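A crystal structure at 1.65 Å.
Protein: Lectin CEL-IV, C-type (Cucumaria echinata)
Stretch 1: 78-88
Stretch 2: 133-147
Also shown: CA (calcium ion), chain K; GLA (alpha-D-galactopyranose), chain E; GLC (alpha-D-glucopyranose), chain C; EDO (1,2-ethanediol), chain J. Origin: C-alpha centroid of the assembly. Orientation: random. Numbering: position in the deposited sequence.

Stretch 1 (78-88) GWAPQVYIGMK
Stretch 2 133-147: FWADVYSNNNFKYIC

The apolar centre of the contact is built around Tyr-84, which has the largest area covered by the opposing stretch. Its side chain (chi1 -82°, m; chi2 -51°) brings the ring against both Val-137 and Phe-143, which lie on the same side of its plane: CE1 of Tyr-84 lies 3.7 Å from CG2 of Val-137 (chi1 m), and CZ of Tyr-84 lies 3.8 Å from CD1 of Phe-143, which sits over one face of the tyrosine ring. The two aromatic rings meet obliquely, centroids 5.0 Å apart and planes at 48°. Phe-143 (chi1 -67°, chi2 154°) in turn offers a face to Gln-82, whose CB stands 3.8 Å from the centroid of the phenylalanine ring, 15° off its normal. Nearer the backbone, CB of Tyr-84 packs 3.9 Å from CB of Tyr-145 (chi1 p), and CG1 of Val-83 (chi1 t) reaches CG1 of Ile-146 (chi1 m, chi2 t) at 3.7 Å.

A second apolar cluster forms where Ile-85 and Met-87 pack on the same side of the Trp-134 ring plane (chi1 -42°, chi2 -30°). Ile-85, with chi1 p and chi2 t, directs CD1 to 3.7 Å from the centroid of the tryptophan five-membered ring, only 7° off the normal, while CE of Met-87 (chi1 t, chi2 p, chi3 p) approaches CZ3 of Trp-134 at 4.0 Å. Between these residues Gly-86 (phi/psi -81/26) turns the chain through a corner.

The backbones join in parallel register. Strand 82-85 and strand 143-147 run at 41° to each other, approaching to 4.3 Å, and Tyr-84 pairs with Tyr-145 at a CA-CA distance of 4.4 Å. Tyr-84 N donates to Lys-144 O (2.9 Å, 156°), and Ile-146 N donates to Tyr-84 O (3.2 Å, 171°), so that Tyr-84 bonds to the residues before and after its partner, as parallel pairing requires. Strand 134-137 instead crosses strand 82-85 at 80°, with their axes 8.5 Å apart, and meets it through side chains.

Farther out, Tyr-84 OH donates to Asn-141 O (2.7 Å), tying the ring to the type I turn 138-141, itself closed by Asn-141 N to Tyr-138 O at 3.1 Å. A water accepts from Lys-144 N (3.1 Å) and donates to Gln-82 O (2.7 Å), bridging the strands.

At the sugar-binding edge, after the cis peptide preceding Pro-81, extended Gln-82 (chi1 m, chi2 t, chi3 -100°) donates from NE2 to galactose O6 (2.7 Å). Trp-79 (chi1 m, chi2 86°) packs CZ3 3.7 Å from Ala-135 CB and lays one face against galactose. Asp-136 (chi1 p) points away from stretch 1, and its O and OD1 each bind calcium at 2.4 Å.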

ATOM      1  N   GLY A  78      10.482 -24.012 -28.538  1.00 21.32           N
ATOM      2  CA  GLY A  78       9.468 -25.009 -28.124  1.00 21.97           C
ATOM      3  C   GLY A  78       8.519 -24.457 -27.062  1.00 20.73           C
ATOM      4  O   GLY A  78       8.209 -23.271 -27.070  1.00 20.63           O
ATOM      5  N   TRP A  79       8.041 -25.329 -26.186  1.00 20.45           N
ATOM      6  CA  TRP A  79       7.243 -24.943 -25.027  1.00 19.50           C
ATOM      7  C   TRP A  79       8.087 -24.329 -23.923  1.00 19.67           C
ATOM      8  O   TRP A  79       7.585 -23.482 -23.153  1.00 18.24           O
ATOM      9  CB  TRP A  79       6.556 -26.180 -24.445  1.00 19.74           C
ATOM     10  CG  TRP A  79       5.681 -26.923 -25.437  1.00 19.21           C
ATOM     11  CD1 TRP A  79       6.088 -27.891 -26.332  1.00 24.46           C
ATOM     12  CD2 TRP A  79       4.253 -26.789 -25.615  1.00 19.33           C
ATOM     13  NE1 TRP A  79       5.006 -28.345 -27.056  1.00 21.88           N
ATOM     14  CE2 TRP A  79       3.873 -27.694 -26.639  1.00 20.73           C
ATOM     15  CE3 TRP A  79       3.268 -25.983 -25.022  1.00 17.96           C
ATOM     16  CZ2 TRP A  79       2.550 -27.833 -27.060  1.00 19.31           C
ATOM     17  CZ3 TRP A  79       1.948 -26.113 -25.433  1.00 17.22           C
ATOM     18  CH2 TRP A  79       1.603 -27.031 -26.468  1.00 18.79           C
ATOM     19  N   ALA A  80       9.332 -24.789 -23.806  1.00 18.41           N
ATOM     20  CA  ALA A  80      10.222 -24.443 -22.686  1.00 18.65           C
ATOM     21  C   ALA A  80      10.609 -22.982 -22.725  1.00 17.80           C
ATOM     22  O   ALA A  80      10.881 -22.444 -23.804  1.00 17.06           O
ATOM     23  CB  ALA A  80      11.504 -25.323 -22.709  1.00 19.60           C
ATOM     24  N   PRO A  81      10.683 -22.336 -21.547  1.00 17.37           N
ATOM     25  CA  PRO A  81      10.485 -22.926 -20.215  1.00 17.15           C
ATOM     26  C   PRO A  81       9.016 -23.056 -19.750  1.00 16.80           C
ATOM     27  O   PRO A  81       8.227 -22.133 -19.917  1.00 16.93           O
ATOM     28  CB  PRO A  81      11.246 -21.949 -19.301  1.00 17.47           C
ATOM     29  CG  PRO A  81      11.114 -20.623 -20.000  1.00 18.01           C
ATOM     30  CD  PRO A  81      11.057 -20.912 -21.475  1.00 17.23           C
ATOM     31  N   GLN A  82       8.704 -24.172 -19.091  1.00 15.42           N
ATOM     32  CA  GLN A  82       7.376 -24.383 -18.558  1.00 14.98           C
ATOM     33  C   GLN A  82       7.442 -24.114 -17.060  1.00 15.42           C
ATOM     34  O   GLN A  82       8.347 -24.584 -16.396  1.00 15.56           O
ATOM     35  CB  GLN A  82       6.956 -25.815 -18.819  1.00 15.50           C
ATOM     36  CG  GLN A  82       6.914 -26.060 -20.290  1.00 17.65           C
ATOM     37  CD  GLN A  82       6.465 -27.476 -20.624  1.00 19.71           C
ATOM     38  OE1 GLN A  82       7.284 -28.354 -20.910  1.00 24.22           O
ATOM     39  NE2 GLN A  82       5.159 -27.705 -20.578  1.00 19.42           N
ATOM     40  N   VAL A  83       6.459 -23.378 -16.558  1.00 13.86           N
ATOM     41  CA  VAL A  83       6.450 -22.936 -15.180  1.00 13.43           C
ATOM     42  C   VAL A  83       5.095 -23.294 -14.598  1.00 12.33           C
ATOM     43  O   VAL A  83       4.051 -22.829 -15.131  1.00 12.19           O
ATOM     44  CB  VAL A  83       6.648 -21.400 -15.147  1.00 13.73           C
ATOM     45  CG1 VAL A  83       6.550 -20.838 -13.713  1.00 14.55           C
ATOM     46  CG2 VAL A  83       8.013 -20.990 -15.840  1.00 16.04           C
ATOM     47  N   TYR A  84       5.065 -24.081 -13.517  1.00 11.30           N
ATOM     48  CA  TYR A  84       3.818 -24.494 -12.927  1.00 11.31           C
ATOM     49  C   TYR A  84       2.965 -23.359 -12.430  1.00 11.78           C
ATOM     50  O   TYR A  84       3.468 -22.402 -11.856  1.00 12.47           O
ATOM     51  CB  TYR A  84       4.027 -25.438 -11.744  1.00 10.94           C
ATOM     52  CG  TYR A  84       4.246 -26.870 -12.100  1.00 12.02           C
ATOM     53  CD1 TYR A  84       3.358 -27.552 -12.978  1.00 12.50           C
ATOM     54  CD2 TYR A  84       5.276 -27.593 -11.499  1.00 13.43           C
ATOM     55  CE1 TYR A  84       3.563 -28.904 -13.270  1.00 12.49           C
ATOM     56  CE2 TYR A  84       5.474 -28.943 -11.780  1.00 12.54           C
ATOM     57  CZ  TYR A  84       4.581 -29.603 -12.648  1.00 15.48           C
ATOM     58  OH  TYR A  84       4.800 -30.944 -12.941  1.00 14.67           O
ATOM     59  N   ILE A  85       1.663 -23.485 -12.701  1.00 10.59           N
ATOM     60  CA  ILE A  85       0.644 -22.676 -12.046  1.00 10.19           C
ATOM     61  C   ILE A  85      -0.315 -23.648 -11.343  1.00 10.67           C
ATOM     62  O   ILE A  85      -0.154 -24.890 -11.472  1.00 10.54           O
ATOM     63  CB  ILE A  85      -0.091 -21.803 -13.062  1.00 10.76           C
ATOM     64  CG1 ILE A  85      -0.753 -22.692 -14.126  1.00 12.20           C
ATOM     65  CG2 ILE A  85       0.895 -20.785 -13.718  1.00 11.41           C
ATOM     66  CD1 ILE A  85      -1.543 -21.852 -15.204  1.00 13.19           C
ATOM     67  N   GLY A  86      -1.307 -23.122 -10.645  1.00 10.55           N
ATOM     68  CA  GLY A  86      -2.125 -23.960  -9.731  1.00 10.54           C
ATOM     69  C   GLY A  86      -3.242 -24.777 -10.384  1.00 10.41           C
ATOM     70  O   GLY A  86      -4.165 -25.159  -9.693  1.00 10.86           O
ATOM     71  N   MET A  87      -3.093 -25.109 -11.672  1.00 10.83           N
ATOM     72  CA  MET A  87      -4.177 -25.778 -12.443  1.00 11.30           C
ATOM     73  C   MET A  87      -4.136 -27.302 -12.353  1.00 11.85           C
ATOM     74  O   MET A  87      -3.126 -27.916 -12.690  1.00 12.69           O
ATOM     75  CB  MET A  87      -4.030 -25.346 -13.916  1.00 10.63           C
ATOM     76  CG  MET A  87      -4.982 -26.040 -14.919  1.00 12.25           C
ATOM     77  SD  MET A  87      -6.735 -26.046 -14.491  1.00 14.96           S
ATOM     78  CE  MET A  87      -7.170 -24.324 -14.793  1.00 16.63           C
ATOM     79  N   LYS A  88      -5.263 -27.920 -11.951  1.00 12.61           N
ATOM     80  CA  LYS A  88      -5.361 -29.381 -11.932  1.00 12.28           C
ATOM     81  C   LYS A  88      -6.480 -29.776 -12.886  1.00 13.05           C
ATOM     82  O   LYS A  88      -7.577 -29.238 -12.793  1.00 12.83           O
ATOM     83  CB  LYS A  88      -5.702 -29.874 -10.516  1.00 13.83           C
ATOM     84  CG  LYS A  88      -4.628 -29.542  -9.494  1.00 15.22           C
ATOM     85  CD  LYS A  88      -4.998 -30.123  -8.134  1.00 20.61           C
ATOM     86  CE  LYS A  88      -6.122 -29.334  -7.500  1.00 26.59           C
ATOM     87  NZ  LYS A  88      -6.318 -29.611  -6.034  1.00 32.18           N
ATOM     88  N   PHE A 133       0.929 -19.288 -23.134  1.00 11.65           N
ATOM     89  CA  PHE A 133      -0.318 -19.967 -22.872  1.00 11.68           C
ATOM     90  C   PHE A 133      -0.046 -21.373 -22.333  1.00 11.68           C
ATOM     91  O   PHE A 133       1.105 -21.878 -22.423  1.00 12.51           O
ATOM     92  CB  PHE A 133      -1.162 -19.983 -24.180  1.00 12.20           C
ATOM     93  CG  PHE A 133      -1.635 -18.619 -24.577  1.00 13.97           C
ATOM     94  CD1 PHE A 133      -1.136 -18.007 -25.732  1.00 14.99           C
ATOM     95  CD2 PHE A 133      -2.539 -17.924 -23.782  1.00 16.15           C
ATOM     96  CE1 PHE A 133      -1.570 -16.720 -26.098  1.00 16.82           C
ATOM     97  CE2 PHE A 133      -2.965 -16.635 -24.129  1.00 19.44           C
ATOM     98  CZ  PHE A 133      -2.451 -16.037 -25.294  1.00 16.32           C
ATOM     99  N   TRP A 134      -1.077 -22.015 -21.790  1.00 12.49           N
ATOM    100  CA  TRP A 134      -0.821 -23.155 -20.893  1.00 12.92           C
ATOM    101  C   TRP A 134      -0.727 -24.495 -21.614  1.00 14.72           C
ATOM    102  O   TRP A 134      -1.462 -24.744 -22.589  1.00 13.85           O
ATOM    103  CB  TRP A 134      -1.881 -23.289 -19.800  1.00 12.96           C
ATOM    104  CG  TRP A 134      -2.304 -22.020 -19.163  1.00 12.05           C
ATOM    105  CD1 TRP A 134      -1.548 -20.899 -18.998  1.00 11.86           C
ATOM    106  CD2 TRP A 134      -3.578 -21.756 -18.584  1.00 12.32           C
ATOM    107  NE1 TRP A 134      -2.294 -19.933 -18.361  1.00 10.66           N
ATOM    108  CE2 TRP A 134      -3.543 -20.430 -18.080  1.00 11.78           C
ATOM    109  CE3 TRP A 134      -4.753 -22.533 -18.392  1.00 10.28           C
ATOM    110  CZ2 TRP A 134      -4.665 -19.808 -17.456  1.00 11.43           C
ATOM    111  CZ3 TRP A 134      -5.866 -21.921 -17.770  1.00 12.84           C
ATOM    112  CH2 TRP A 134      -5.814 -20.566 -17.309  1.00 13.03           C
ATOM    113  N   ALA A 135       0.131 -25.356 -21.080  1.00 14.09           N
ATOM    114  CA  ALA A 135       0.179 -26.767 -21.482  1.00 14.91           C
ATOM    115  C   ALA A 135      -0.214 -27.594 -20.279  1.00 14.80           C
ATOM    116  O   ALA A 135       0.057 -27.189 -19.139  1.00 13.64           O
ATOM    117  CB  ALA A 135       1.592 -27.157 -21.930  1.00 17.04           C
ATOM    118  N   ASP A 136      -0.851 -28.747 -20.488  1.00 13.66           N
ATOM    119  CA  ASP A 136      -0.965 -29.677 -19.358  1.00 13.93           C
ATOM    120  C   ASP A 136       0.119 -30.738 -19.446  1.00 14.13           C
ATOM    121  O   ASP A 136       0.557 -31.108 -20.560  1.00 14.94           O
ATOM    122  CB  ASP A 136      -2.367 -30.296 -19.185  1.00 13.58           C
ATOM    123  CG  ASP A 136      -2.705 -31.358 -20.257  1.00 14.35           C
ATOM    124  OD1 ASP A 136      -2.298 -31.227 -21.421  1.00 15.34           O
ATOM    125  OD2 ASP A 136      -3.436 -32.317 -19.924  1.00 14.41           O
ATOM    126  N   VAL A 137       0.587 -31.139 -18.270  1.00 13.78           N
ATOM    127  CA  VAL A 137       1.729 -32.052 -18.177  1.00 13.53           C
ATOM    128  C   VAL A 137       1.469 -33.047 -17.070  1.00 13.31           C
ATOM    129  O   VAL A 137       0.645 -32.832 -16.195  1.00 13.61           O
ATOM    130  CB  VAL A 137       3.060 -31.281 -17.852  1.00 14.06           C
ATOM    131  CG1 VAL A 137       3.425 -30.232 -18.923  1.00 15.46           C
ATOM    132  CG2 VAL A 137       3.041 -30.657 -16.430  1.00 14.39           C
ATOM    133  N   TYR A 138       2.214 -34.157 -17.085  1.00 14.07           N
ATOM    134  CA  TYR A 138       2.121 -35.089 -15.966  1.00 14.45           C
ATOM    135  C   TYR A 138       2.834 -34.499 -14.753  1.00 15.17           C
ATOM    136  O   TYR A 138       3.845 -33.781 -14.886  1.00 15.55           O
ATOM    137  CB  TYR A 138       2.659 -36.492 -16.373  1.00 15.14           C
ATOM    138  CG  TYR A 138       1.821 -37.048 -17.480  1.00 18.45           C
ATOM    139  CD1 TYR A 138       2.364 -37.300 -18.727  1.00 21.12           C
ATOM    140  CD2 TYR A 138       0.447 -37.226 -17.290  1.00 21.20           C
ATOM    141  CE1 TYR A 138       1.543 -37.761 -19.786  1.00 20.08           C
ATOM    142  CE2 TYR A 138      -0.363 -37.686 -18.319  1.00 21.03           C
ATOM    143  CZ  TYR A 138       0.201 -37.946 -19.554  1.00 20.44           C
ATOM    144  OH  TYR A 138      -0.605 -38.379 -20.595  1.00 19.79           O
ATOM    145  N   SER A 139       2.286 -34.818 -13.591  1.00 15.24           N
ATOM    146  CA  SER A 139       2.593 -34.133 -12.331  1.00 16.33           C
ATOM    147  C   SER A 139       3.990 -34.406 -11.824  1.00 17.34           C
ATOM    148  O   SER A 139       4.491 -33.716 -10.934  1.00 15.60           O
ATOM    149  CB  SER A 139       1.575 -34.515 -11.261  1.00 17.14           C
ATOM    150  OG  SER A 139       1.706 -35.882 -10.883  1.00 19.04           O
ATOM    151  N   ASN A 140       4.633 -35.422 -12.372  1.00 17.37           N
ATOM    152  CA  ASN A 140       5.975 -35.728 -11.921  1.00 19.01           C
ATOM    153  C   ASN A 140       7.031 -34.868 -12.616  1.00 19.04           C
ATOM    154  O   ASN A 140       8.219 -34.928 -12.254  1.00 19.90           O
ATOM    155  CB  ASN A 140       6.262 -37.190 -12.208  1.00 19.85           C
ATOM    156  CG  ASN A 140       6.371 -37.442 -13.700  1.00 25.70           C
ATOM    157  OD1 ASN A 140       5.408 -37.238 -14.434  1.00 26.47           O
ATOM    158  ND2 ASN A 140       7.563 -37.805 -14.170  1.00 31.33           N
ATOM    159  N   ASN A 141       6.652 -34.074 -13.615  1.00 17.63           N
ATOM    160  CA  ASN A 141       7.597 -33.122 -14.194  1.00 17.00           C
ATOM    161  C   ASN A 141       8.103 -32.132 -13.151  1.00 16.69           C
ATOM    162  O   ASN A 141       7.314 -31.613 -12.386  1.00 17.41           O
ATOM    163  CB  ASN A 141       6.949 -32.339 -15.335  1.00 16.76           C
ATOM    164  CG  ASN A 141       6.946 -33.120 -16.628  1.00 19.15           C
ATOM    165  OD1 ASN A 141       5.918 -33.702 -17.016  1.00 23.90           O
ATOM    166  ND2 ASN A 141       8.088 -33.178 -17.276  1.00 20.41           N
ATOM    167  N   ASN A 142       9.415 -31.893 -13.154  1.00 16.69           N
ATOM    168  CA  ASN A 142      10.079 -30.982 -12.190  1.00 17.51           C
ATOM    169  C   ASN A 142      10.312 -29.633 -12.885  1.00 15.30           C
ATOM    170  O   ASN A 142      11.193 -29.512 -13.728  1.00 16.38           O
ATOM    171  CB  ASN A 142      11.431 -31.594 -11.727  1.00 18.39           C
ATOM    172  CG  ASN A 142      11.286 -32.585 -10.567  1.00 25.11           C
ATOM    173  OD1 ASN A 142      10.483 -33.495 -10.614  1.00 31.08           O
ATOM    174  ND2 ASN A 142      12.096 -32.401  -9.512  1.00 29.43           N
ATOM    175  N   PHE A 143       9.498 -28.622 -12.559  1.00 13.53           N
ATOM    176  CA  PHE A 143       9.577 -27.314 -13.202  1.00 13.66           C
ATOM    177  C   PHE A 143       9.755 -26.171 -12.167  1.00 12.62           C
ATOM    178  O   PHE A 143       9.459 -26.328 -10.976  1.00 14.01           O
ATOM    179  CB  PHE A 143       8.252 -26.965 -13.923  1.00 13.47           C
ATOM    180  CG  PHE A 143       7.900 -27.806 -15.129  1.00 15.06           C
ATOM    181  CD1 PHE A 143       6.546 -27.928 -15.466  1.00 17.11           C
ATOM    182  CD2 PHE A 143       8.858 -28.417 -15.948  1.00 17.80           C
ATOM    183  CE1 PHE A 143       6.143 -28.629 -16.609  1.00 17.57           C
ATOM    184  CE2 PHE A 143       8.456 -29.176 -17.077  1.00 16.17           C
ATOM    185  CZ  PHE A 143       7.096 -29.286 -17.381  1.00 16.62           C
ATOM    186  N   LYS A 144      10.215 -25.027 -12.654  1.00 13.71           N
ATOM    187  CA  LYS A 144      10.069 -23.749 -11.950  1.00 12.64           C
ATOM    188  C   LYS A 144       8.553 -23.504 -11.750  1.00 12.53           C
ATOM    189  O   LYS A 144       7.707 -24.182 -12.382  1.00 14.02           O
ATOM    190  CB  LYS A 144      10.646 -22.649 -12.795  1.00 12.55           C
ATOM    191  CG  LYS A 144      12.178 -22.844 -13.045  1.00 12.92           C
ATOM    192  CD  LYS A 144      12.765 -21.580 -13.616  1.00 14.89           C
ATOM    193  CE  LYS A 144      14.320 -21.699 -13.737  1.00 18.86           C
ATOM    194  NZ  LYS A 144      14.752 -22.756 -14.715  1.00 18.90           N
ATOM    195  N   TYR A 145       8.208 -22.554 -10.882  1.00 12.29           N
ATOM    196  CA  TYR A 145       6.809 -22.410 -10.486  1.00 11.15           C
ATOM    197  C   TYR A 145       6.589 -21.000  -9.987  1.00 11.98           C
ATOM    198  O   TYR A 145       7.512 -20.349  -9.499  1.00 11.61           O
ATOM    199  CB  TYR A 145       6.415 -23.473  -9.404  1.00 10.91           C
ATOM    200  CG  TYR A 145       7.291 -23.428  -8.141  1.00 11.83           C
ATOM    201  CD1 TYR A 145       8.513 -24.093  -8.127  1.00 13.09           C
ATOM    202  CD2 TYR A 145       6.873 -22.753  -6.997  1.00 13.73           C
ATOM    203  CE1 TYR A 145       9.340 -24.046  -6.982  1.00 12.60           C
ATOM    204  CE2 TYR A 145       7.681 -22.713  -5.841  1.00 15.82           C
ATOM    205  CZ  TYR A 145       8.919 -23.364  -5.876  1.00 14.11           C
ATOM    206  OH  TYR A 145       9.768 -23.323  -4.769  1.00 16.98           O
ATOM    207  N   ILE A 146       5.365 -20.507 -10.133  1.00 11.84           N
ATOM    208  CA  ILE A 146       4.970 -19.219  -9.571  1.00 12.93           C
ATOM    209  C   ILE A 146       4.019 -19.409  -8.415  1.00 12.57           C
ATOM    210  O   ILE A 146       2.979 -20.069  -8.523  1.00 12.57           O
ATOM    211  CB  ILE A 146       4.287 -18.296 -10.620  1.00 12.82           C
ATOM    212  CG1 ILE A 146       5.224 -17.998 -11.784  1.00 16.45           C
ATOM    213  CG2 ILE A 146       3.797 -17.014 -10.010  1.00 13.99           C
ATOM    214  CD1 ILE A 146       4.456 -17.655 -13.063  1.00 18.05           C
ATOM    215  N   CYS A 147       4.395 -18.833  -7.273  1.00 12.51           N
ATOM    216  CA  CYS A 147       3.504 -18.754  -6.099  1.00 12.47           C
ATOM    217  C   CYS A 147       2.731 -17.430  -6.058  1.00 11.94           C
ATOM    218  O   CYS A 147       3.232 -16.361  -6.541  1.00 11.46           O
ATOM    219  CB  CYS A 147       4.311 -18.873  -4.784  1.00 13.69           C
ATOM    220  SG  CYS A 147       5.225 -20.418  -4.585  1.00 16.60           S
TER
HETATM  221 CA    CA K 201      -0.316 -31.537 -22.780  1.00 16.13          CA
HETATM  222  C1  GLA E   3       4.300 -32.351 -25.317  1.00 28.74           C
HETATM  223  C2  GLA E   3       2.779 -32.552 -25.283  1.00 25.73           C
HETATM  224  C3  GLA E   3       2.003 -31.246 -25.344  1.00 22.26           C
HETATM  225  C4  GLA E   3       2.485 -30.269 -24.263  1.00 21.18           C
HETATM  226  C5  GLA E   3       4.021 -30.155 -24.335  1.00 23.42           C
HETATM  227  C6  GLA E   3       4.606 -29.261 -23.229  1.00 23.53           C
HETATM  228  O2  GLA E   3       2.359 -33.349 -26.412  1.00 25.36           O
HETATM  229  O3  GLA E   3       0.601 -31.524 -25.201  1.00 18.19           O
HETATM  230  O4  GLA E   3       2.091 -30.813 -22.998  1.00 19.04           O
HETATM  231  O5  GLA E   3       4.641 -31.449 -24.221  1.00 27.20           O
HETATM  232  O6  GLA E   3       4.363 -29.903 -21.974  1.00 23.22           O
HETATM  233  C1  GLC C   2       5.946 -29.950 -30.236  1.00 42.89           C
HETATM  234  C2  GLC C   2       7.418 -29.571 -30.326  1.00 43.80           C
HETATM  235  C3  GLC C   2       8.293 -30.747 -29.907  1.00 43.67           C
HETATM  236  C4  GLC C   2       7.918 -31.248 -28.518  1.00 42.05           C
HETATM  237  C5  GLC C   2       6.421 -31.539 -28.385  1.00 40.23           C
HETATM  238  C6  GLC C   2       6.097 -31.896 -26.916  1.00 36.22           C
HETATM  239  O2  GLC C   2       7.707 -29.208 -31.682  1.00 45.53           O
HETATM  240  O3  GLC C   2       9.669 -30.325 -29.908  1.00 43.54           O
HETATM  241  O4  GLC C   2       8.635 -32.462 -28.283  1.00 40.24           O
HETATM  242  O5  GLC C   2       5.622 -30.455 -28.922  1.00 41.44           O
HETATM  243  O6  GLC C   2       4.686 -31.874 -26.618  1.00 30.04           O
HETATM  244  C1  EDO J 160      10.191 -27.090 -19.255  1.00 34.14           C
HETATM  245  O1  EDO J 160      11.146 -26.138 -18.820  1.00 31.71           O
HETATM  246  C2  EDO J 160      10.345 -27.320 -20.735  1.00 36.06           C
HETATM  247  O2  EDO J 160      10.209 -28.709 -21.002  1.00 38.22           O
HETATM  248  O   HOH W   1      10.908 -25.084 -15.637  1.00 17.19           O